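Local coordinates for protein peroxiredoxin (Mycobacterium tuberculosis, PDB 5EPF) that reduces hydrogen peroxide and organic hydroperoxides to water and alcohols as a thiol-specific peroxidase, protecting the cell against oxidative stress, at residues Pro50-Glu55 against Val122-Phe127; Val39-Tyr44 against Ser72-Ser77. All coordinates share one frame; numbering follows the deposited sequence. Where two conformers were deposited one is given.

Interaction 1. Residues Pro50-Glu55 against Val122-Phe127; sequences PGCTKE and VKRTTF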
ATOM      1  N   PRO A  50      15.148  -7.053   2.215  1.00 10.72           N
ATOM      2  CA  PRO A  50      15.691  -5.855   2.890  1.00 11.31           C
ATOM      3  C   PRO A  50      15.092  -4.538   2.418  1.00 11.10           C
ATOM      4  O   PRO A  50      14.817  -3.663   3.251  1.00 11.44           O
ATOM      5  CB  PRO A  50      17.203  -5.971   2.637  1.00 12.28           C
ATOM      6  CG  PRO A  50      17.416  -7.472   2.521  1.00 11.99           C
ATOM      7  CD  PRO A  50      16.232  -7.922   1.710  1.00 11.31           C
ATOM      8  N   GLY A  51      14.861  -4.365   1.115  1.00 11.40           N
ATOM      9  CA  GLY A  51      14.311  -3.104   0.645  1.00 11.55           C
ATOM     10  C   GLY A  51      12.869  -2.920   1.070  1.00  9.69           C
ATOM     11  O   GLY A  51      12.466  -1.830   1.483  1.00 10.26           O
ATOM     12  N   CYS A  52      12.075  -3.984   0.989  1.00  9.40           N
ATOM     13  CA  CYS A  52      10.681  -3.896   1.415  0.70  9.74           C
ATOM     14  C   CYS A  52      10.589  -3.712   2.928  1.00  9.36           C
ATOM     15  O   CYS A  52       9.726  -2.979   3.417  1.00  9.26           O
ATOM     16  CB  CYS A  52       9.888  -5.111   0.907  0.70 11.03           C
ATOM     17  SG  CYS A  52       9.795  -5.266  -0.936  0.70 10.59           S
ATOM     18  N   THR A  53      11.467  -4.373   3.685  1.00  9.22           N
ATOM     19  CA  THR A  53      11.518  -4.144   5.125  1.00  9.66           C
ATOM     20  C   THR A  53      11.840  -2.684   5.441  1.00  8.94           C
ATOM     21  O   THR A  53      11.188  -2.066   6.294  1.00  9.44           O
ATOM     22  CB  THR A  53      12.550  -5.084   5.747  1.00 10.92           C
ATOM     23  OG1 THR A  53      12.149  -6.435   5.504  1.00 11.83           O
ATOM     24  CG2 THR A  53      12.685  -4.836   7.241  1.00 11.28           C
ATOM     25  N   LYS A  54      12.803  -2.088   4.723  1.00  8.86           N
ATOM     26  CA  LYS A  54      13.111  -0.677   4.950  1.00  9.08           C
ATOM     27  C   LYS A  54      11.892   0.196   4.665  1.00  8.52           C
ATOM     28  O   LYS A  54      11.517   1.046   5.482  1.00  8.67           O
ATOM     29  CB  LYS A  54      14.288  -0.247   4.074  1.00 10.01           C
ATOM     30  CG  LYS A  54      14.739   1.188   4.317  1.00 11.27           C
ATOM     31  CD  LYS A  54      16.037   1.503   3.530  1.00 12.81           C
ATOM     32  CE  LYS A  54      16.520   2.938   3.737  1.00 15.81           C
ATOM     33  NZ  LYS A  54      16.900   3.214   5.158  1.00 18.16           N
ATOM     34  N   GLU A  55      11.239  -0.022   3.519  1.00  8.07           N
ATOM     35  CA  GLU A  55      10.092   0.801   3.144  1.00  7.99           C
ATOM     36  C   GLU A  55       8.965   0.678   4.167  1.00  7.51           C
ATOM     37  O   GLU A  55       8.417   1.690   4.630  1.00  7.83           O
ATOM     38  CB  GLU A  55       9.599   0.384   1.756  1.00  7.71           C
ATOM     39  CG  GLU A  55       8.410   1.214   1.323  1.00  7.68           C
ATOM     40  CD  GLU A  55       7.739   0.769   0.049  1.00  7.59           C
ATOM     41  OE1 GLU A  55       8.133  -0.236  -0.569  1.00  9.24           O
ATOM     42  OE2 GLU A  55       6.754   1.451  -0.339  1.00  7.80           O
ATOM     43  N   VAL A 122       5.047  -7.718  -7.702  1.00 10.99           N
ATOM     44  CA  VAL A 122       4.535  -6.463  -8.266  1.00 10.48           C
ATOM     45  C   VAL A 122       5.663  -5.456  -8.433  1.00 10.38           C
ATOM     46  O   VAL A 122       6.726  -5.551  -7.809  1.00 11.54           O
ATOM     47  CB  VAL A 122       3.420  -5.873  -7.388  1.00 10.67           C
ATOM     48  CG1 VAL A 122       2.213  -6.797  -7.364  1.00 11.83           C
ATOM     49  CG2 VAL A 122       3.925  -5.553  -5.975  1.00 11.42           C
ATOM     50  N   LYS A 123       5.403  -4.449  -9.264  1.00 11.07           N
ATOM     51  CA  LYS A 123       6.290  -3.302  -9.380  1.00 11.55           C
ATOM     52  C   LYS A 123       6.045  -2.373  -8.186  1.00 10.44           C
ATOM     53  O   LYS A 123       4.901  -2.026  -7.891  1.00 11.97           O
ATOM     54  CB  LYS A 123       5.974  -2.582 -10.696  1.00 15.42           C
ATOM     55  CG  LYS A 123       6.831  -1.388 -11.026  1.00 18.92           C
ATOM     56  CD  LYS A 123       6.502  -0.845 -12.420  1.00 22.86           C
ATOM     57  CE  LYS A 123       7.438   0.276 -12.799  1.00 25.41           C
ATOM     58  NZ  LYS A 123       7.208   0.710 -14.208  1.00 27.42           N
ATOM     59  N   ARG A 124       7.115  -1.983  -7.489  1.00  9.66           N
ATOM     60  CA  ARG A 124       7.016  -1.185  -6.262  1.00 10.38           C
ATOM     61  C   ARG A 124       6.427   0.196  -6.547  1.00  9.37           C
ATOM     62  O   ARG A 124       7.052   1.008  -7.230  1.00 10.14           O
ATOM     63  CB  ARG A 124       8.397  -1.031  -5.621  1.00 10.95           C
ATOM     64  CG  ARG A 124       8.353  -0.346  -4.265  1.00 12.38           C
ATOM     65  CD  ARG A 124       9.723  -0.087  -3.606  1.00 15.03           C
ATOM     66  NE  ARG A 124      10.618  -1.250  -3.602  1.00 18.53           N
ATOM     67  CZ  ARG A 124      10.674  -2.187  -2.655  1.00 20.26           C
ATOM     68  NH1 ARG A 124       9.882  -2.130  -1.589  1.00 20.39           N
ATOM     69  NH2 ARG A 124      11.537  -3.196  -2.765  1.00 20.87           N
ATOM     70  N   THR A 125       5.237   0.480  -6.026  1.00  7.64           N
ATOM     71  CA  THR A 125       4.491   1.681  -6.386  1.00  6.88           C
ATOM     72  C   THR A 125       3.558   2.017  -5.239  1.00  7.05           C
ATOM     73  O   THR A 125       2.923   1.117  -4.686  1.00  7.01           O
ATOM     74  CB  THR A 125       3.633   1.438  -7.643  1.00  7.25           C
ATOM     75  OG1 THR A 125       4.362   0.675  -8.616  1.00  9.23           O
ATOM     76  CG2 THR A 125       3.192   2.734  -8.261  1.00  8.03           C
ATOM     77  N   THR A 126       3.458   3.304  -4.902  1.00  6.37           N
ATOM     78  CA  THR A 126       2.572   3.763  -3.838  1.00  6.07           C
ATOM     79  C   THR A 126       1.535   4.726  -4.380  1.00  6.07           C
ATOM     80  O   THR A 126       1.865   5.654  -5.133  1.00  7.04           O
ATOM     81  CB  THR A 126       3.388   4.419  -2.728  1.00  6.63           C
ATOM     82  OG1 THR A 126       4.314   3.449  -2.218  1.00  7.28           O
ATOM     83  CG2 THR A 126       2.513   4.947  -1.603  1.00  8.15           C
ATOM     84  N   PHE A 127       0.286   4.518  -3.966  1.00  5.96           N
ATOM     85  CA  PHE A 127      -0.832   5.368  -4.372  1.00  5.86           C
ATOM     86  C   PHE A 127      -1.420   6.029  -3.136  1.00  6.08           C
ATOM     87  O   PHE A 127      -1.829   5.337  -2.195  1.00  7.54           O
ATOM     88  CB  PHE A 127      -1.898   4.522  -5.077  1.00  6.91           C
ATOM     89  CG  PHE A 127      -1.379   3.852  -6.320  1.00  6.89           C
ATOM     90  CD1 PHE A 127      -1.439   4.480  -7.556  1.00  7.52           C
ATOM     91  CD2 PHE A 127      -0.774   2.598  -6.245  1.00  7.92           C
ATOM     92  CE1 PHE A 127      -0.922   3.893  -8.697  1.00  8.11           C
ATOM     93  CE2 PHE A 127      -0.250   1.985  -7.394  1.00  8.10           C
ATOM     94  CZ  PHE A 127      -0.337   2.644  -8.612  1.00  8.05           C
TER
HETATM   95  O   HOH W   1       5.470   0.935  -2.535  1.00  7.68           O
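Arg124 reaches from the chain just ahead of strand 125-129 to the N-terminal part of helix 50-61, where its guanidinium meets the carboxylate of Glu55 and the sulfur of Cys52. The salt bridge is single: Arg124 NH1 donates to Glu55 OE1 at 2.8 Å with an N-H...O angle of 155°. OE1 lies at the guanidinium edge, close to its plane, and is approached nearly along its own C-O bond. The carboxylate plane is turned 62° from the guanidinium, and the other oxygen, OE2, faces the sheet instead. Cys52 SG approaches the guanidinium obliquely and, in one of the two conformers of this side chain, lies 3.2 Å from Arg124 NH1, with Arg124 NH2 also near. The carbonyl oxygen of Gly51 is close by. This is the peroxidatic centre of the thioredoxin-fold peroxiredoxins, with the cysteine in the first turn of a helix and an arginine beside its sulfur. Cys52 is very likely the cysteine that forms the sulfenic acid intermediate. Glu55 appears to act from the second shell, orienting the arginine. Its chain is fully extended, CG anti to the backbone N, which carries the carboxylate away from the helix. Arg124 slides past it in the opposite direction and bends at chi3 (-48°), turning NH1 to Glu55 OE1. On the far side of the carboxylate, a water donates to Glu55 OE2 at 2.6 Å and accepts from Thr126 OG1 at 2.8 Å, bridging two oxygens that are 3.7 Å apart. Thr126 OG1 is also hydrogen-bonded to ND1 of His148, whose helix 145-158 packs against Glu55 and Arg124. Pro45 touches both Cys52 and Arg124.

Interaction 2. Residues Val39-Tyr44 against Ser72-Ser77; sequences VVLFFY and SRVGIS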
ATOM      1  N   VAL A  39      -6.087   6.831   2.282  1.00  7.75           N
ATOM      2  CA  VAL A  39      -5.279   5.621   2.446  1.00  7.67           C
ATOM      3  C   VAL A  39      -4.025   5.759   1.588  1.00  6.83           C
ATOM      4  O   VAL A  39      -4.110   6.071   0.394  1.00  7.69           O
ATOM      5  CB  VAL A  39      -6.066   4.363   2.018  1.00  8.93           C
ATOM      6  CG1 VAL A  39      -5.121   3.182   1.800  1.00 10.18           C
ATOM      7  CG2 VAL A  39      -7.164   4.005   3.054  1.00 10.55           C
ATOM      8  N   VAL A  40      -2.868   5.477   2.169  1.00  6.73           N
ATOM      9  CA  VAL A  40      -1.624   5.361   1.422  1.00  6.14           C
ATOM     10  C   VAL A  40      -1.413   3.866   1.177  1.00  6.12           C
ATOM     11  O   VAL A  40      -1.063   3.113   2.100  1.00  6.82           O
ATOM     12  CB  VAL A  40      -0.448   5.987   2.177  1.00  6.68           C
ATOM     13  CG1 VAL A  40       0.820   5.886   1.328  1.00  8.04           C
ATOM     14  CG2 VAL A  40      -0.747   7.432   2.525  1.00  8.89           C
ATOM     15  N   LEU A  41      -1.661   3.435  -0.067  1.00  5.98           N
ATOM     16  CA  LEU A  41      -1.652   2.026  -0.460  1.00  5.41           C
ATOM     17  C   LEU A  41      -0.307   1.762  -1.127  1.00  5.19           C
ATOM     18  O   LEU A  41      -0.048   2.267  -2.225  1.00  6.30           O
ATOM     19  CB  LEU A  41      -2.800   1.735  -1.435  1.00  6.32           C
ATOM     20  CG  LEU A  41      -2.953   0.275  -1.870  1.00  6.56           C
ATOM     21  CD1 LEU A  41      -3.329  -0.619  -0.676  1.00  7.97           C
ATOM     22  CD2 LEU A  41      -3.985   0.171  -2.997  1.00  8.72           C
ATOM     23  N   PHE A  42       0.572   1.027  -0.450  1.00  5.79           N
ATOM     24  CA  PHE A  42       1.934   0.849  -0.933  1.00  5.49           C
ATOM     25  C   PHE A  42       2.143  -0.593  -1.379  1.00  5.61           C
ATOM     26  O   PHE A  42       2.130  -1.516  -0.553  1.00  6.39           O
ATOM     27  CB  PHE A  42       3.004   1.387   0.032  1.00  6.44           C
ATOM     28  CG  PHE A  42       3.189   0.636   1.353  1.00  6.94           C
ATOM     29  CD1 PHE A  42       4.206  -0.311   1.494  1.00  7.26           C
ATOM     30  CD2 PHE A  42       2.439   0.960   2.478  1.00  6.96           C
ATOM     31  CE1 PHE A  42       4.424  -0.955   2.707  1.00  8.01           C
ATOM     32  CE2 PHE A  42       2.654   0.307   3.704  1.00  7.31           C
ATOM     33  CZ  PHE A  42       3.657  -0.630   3.807  1.00  8.03           C
ATOM     34  N   PHE A  43       2.318  -0.776  -2.692  1.00  6.22           N
ATOM     35  CA  PHE A  43       2.614  -2.082  -3.275  1.00  6.46           C
ATOM     36  C   PHE A  43       4.112  -2.332  -3.144  1.00  6.85           C
ATOM     37  O   PHE A  43       4.935  -1.510  -3.571  1.00  7.08           O
ATOM     38  CB  PHE A  43       2.276  -2.081  -4.765  1.00  7.44           C
ATOM     39  CG  PHE A  43       0.815  -2.194  -5.084  1.00  7.57           C
ATOM     40  CD1 PHE A  43       0.229  -3.423  -5.354  1.00  8.02           C
ATOM     41  CD2 PHE A  43       0.033  -1.050  -5.170  1.00  7.61           C
ATOM     42  CE1 PHE A  43      -1.135  -3.508  -5.672  1.00  9.01           C
ATOM     43  CE2 PHE A  43      -1.307  -1.111  -5.505  1.00  8.86           C
ATOM     44  CZ  PHE A  43      -1.895  -2.347  -5.755  1.00  9.08           C
ATOM     45  N   TYR A  44       4.466  -3.493  -2.607  1.00  7.13           N
ATOM     46  CA  TYR A  44       5.871  -3.866  -2.510  1.00  7.04           C
ATOM     47  C   TYR A  44       6.087  -5.243  -3.119  1.00  7.57           C
ATOM     48  O   TYR A  44       5.196  -6.099  -3.062  1.00  8.33           O
ATOM     49  CB  TYR A  44       6.391  -3.830  -1.061  1.00  7.94           C
ATOM     50  CG  TYR A  44       5.583  -4.642  -0.060  1.00  7.50           C
ATOM     51  CD1 TYR A  44       5.819  -6.005   0.127  1.00  8.48           C
ATOM     52  CD2 TYR A  44       4.604  -4.029   0.728  1.00  8.89           C
ATOM     53  CE1 TYR A  44       5.086  -6.738   1.069  1.00  8.53           C
ATOM     54  CE2 TYR A  44       3.875  -4.751   1.648  1.00  8.59           C
ATOM     55  CZ  TYR A  44       4.125  -6.094   1.822  1.00  8.52           C
ATOM     56  OH  TYR A  44       3.396  -6.781   2.752  1.00  9.52           O
ATOM     57  N   SER A  72      -4.308   6.802   6.718  0.54 12.13           N
ATOM     58  CA  SER A  72      -3.872   5.482   7.124  0.54 11.78           C
ATOM     59  C   SER A  72      -3.022   4.817   6.047  0.54 11.17           C
ATOM     60  O   SER A  72      -3.094   5.130   4.861  0.54 13.34           O
ATOM     61  CB  SER A  72      -5.059   4.609   7.474  0.54 11.95           C
ATOM     62  OG  SER A  72      -5.783   4.324   6.304  0.54 10.94           O
ATOM     63  N   ARG A  73      -2.207   3.892   6.500  1.00  8.84           N
ATOM     64  CA  ARG A  73      -1.214   3.192   5.699  1.00  9.42           C
ATOM     65  C   ARG A  73      -1.705   1.766   5.489  1.00  7.62           C
ATOM     66  O   ARG A  73      -2.174   1.134   6.430  1.00  8.68           O
ATOM     67  CB  ARG A  73       0.096   3.112   6.530  1.00 13.09           C
ATOM     68  CG  ARG A  73       0.615   4.473   7.035  1.00 13.95           C
ATOM     69  CD  ARG A  73       1.468   4.329   8.281  1.00 14.14           C
ATOM     70  NE  ARG A  73       0.613   4.001   9.389  1.00 16.57           N
ATOM     71  CZ  ARG A  73       1.019   3.455  10.519  1.00 13.85           C
ATOM     72  NH1 ARG A  73       2.308   3.245  10.778  1.00 12.82           N
ATOM     73  NH2 ARG A  73       0.116   3.177  11.428  1.00 15.75           N
ATOM     74  N   VAL A  74      -1.580   1.251   4.269  1.00  6.72           N
ATOM     75  CA  VAL A  74      -1.964  -0.123   3.944  1.00  6.54           C
ATOM     76  C   VAL A  74      -0.923  -0.681   2.981  1.00  5.45           C
ATOM     77  O   VAL A  74      -0.749  -0.154   1.875  1.00  6.48           O
ATOM     78  CB  VAL A  74      -3.358  -0.222   3.299  1.00  7.62           C
ATOM     79  CG1 VAL A  74      -3.684  -1.671   2.912  1.00  7.99           C
ATOM     80  CG2 VAL A  74      -4.441   0.340   4.232  1.00  8.74           C
ATOM     81  N   GLY A  75      -0.210  -1.754   3.391  1.00  6.21           N
ATOM     82  CA  GLY A  75       0.705  -2.424   2.479  1.00  6.62           C
ATOM     83  C   GLY A  75      -0.018  -3.478   1.670  1.00  6.30           C
ATOM     84  O   GLY A  75      -1.046  -3.998   2.102  1.00  7.72           O
ATOM     85  N   ILE A  76       0.527  -3.816   0.504  1.00  6.80           N
ATOM     86  CA  ILE A  76      -0.100  -4.808  -0.364  1.00  6.85           C
ATOM     87  C   ILE A  76       0.967  -5.458  -1.227  1.00  7.19           C
ATOM     88  O   ILE A  76       1.881  -4.792  -1.734  1.00  7.24           O
ATOM     89  CB  ILE A  76      -1.251  -4.178  -1.192  1.00  6.97           C
ATOM     90  CG1 ILE A  76      -1.915  -5.192  -2.135  1.00  7.89           C
ATOM     91  CG2 ILE A  76      -0.786  -2.915  -1.926  1.00  7.73           C
ATOM     92  CD1 ILE A  76      -3.186  -4.661  -2.791  1.00  9.35           C
ATOM     93  N   SER A  77       0.864  -6.776  -1.378  1.00  7.12           N
ATOM     94  CA  SER A  77       1.732  -7.500  -2.302  1.00  7.49           C
ATOM     95  C   SER A  77       1.019  -8.788  -2.701  1.00  6.98           C
ATOM     96  O   SER A  77      -0.064  -9.097  -2.195  1.00  8.18           O
ATOM     97  CB  SER A  77       3.090  -7.830  -1.666  1.00  7.98           C
ATOM     98  OG  SER A  77       2.900  -8.869  -0.711  1.00  8.04           O
TER
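Phe42 and Tyr44 both place CG between the backbone N and the carbonyl carbon (chi1 69° and 54°), which turns their rings across onto the neighbouring strand, whereas Phe43 sets CG anti to its carbonyl carbon and runs alongside Ile76. The Phe42 ring lies flat over the backbone of Gly75, whose CA makes a CH-pi contact 3.6 Å from the Phe42 ring centroid. Gly75, with no side chain, is packed by this ring face and by the edge of the Tyr44 ring. On the opposite face of the sheet, Ile76 CG2 stands over the Phe43 ring, also 3.6 Å from its centroid, while Ile76 CD1 reaches the ring rim. Leu41 CD1 continues this apolar row, 3.6 Å from Ile76 CG2 and 3.8 Å from Val74 CG1. Strands 39-43 and 72-77 are parallel neighbours at the centre of the thioredoxin-fold sheet, joined by a helical beta-alpha-beta crossover. Their ladder begins with Val40 N to Ser72 O at 2.7 Å, nearly straight, and closes with Tyr44 N to Ile76 O. Val40 and Phe42 each donate and accept, so the bonds alternate in direction along the ladder; the Ile76 N to Phe42 O bond is the most bent, at 141°. At the C-terminal end, Ser77 CB sits over one face of the Tyr44 ring. Tyr44 OH is hydrogen-bonded to Gln84, and Ser77 OG to Asp79. Phe59 from helix 50-61 stacks on Phe42, and Phe109 meets Phe43 on the other side of the sheet.

Overall arrangement
From the N terminus, strand 39-43 comes first and helix 50-61 follows it directly. The chain returns through helix 63-68 to strand 72-77, where interaction 2 closes a loop of 27 intervening residues around that helical crossover. Interaction 1 closes a longer one: from the start of helix 50-61 past strands 72-77 and 97-99 to the arginine-bearing approach to strand 125-129. The segments alternate, so the two loops cross. They share the central sheet, where 39-43 lies between 72-77 and antiparallel 125-129, with Phe43 and Leu41 probably hydrogen-bonded to Thr125 and Phe127. Tyr44 touches Cys52, bringing the end of the parallel pair to the active-site helix.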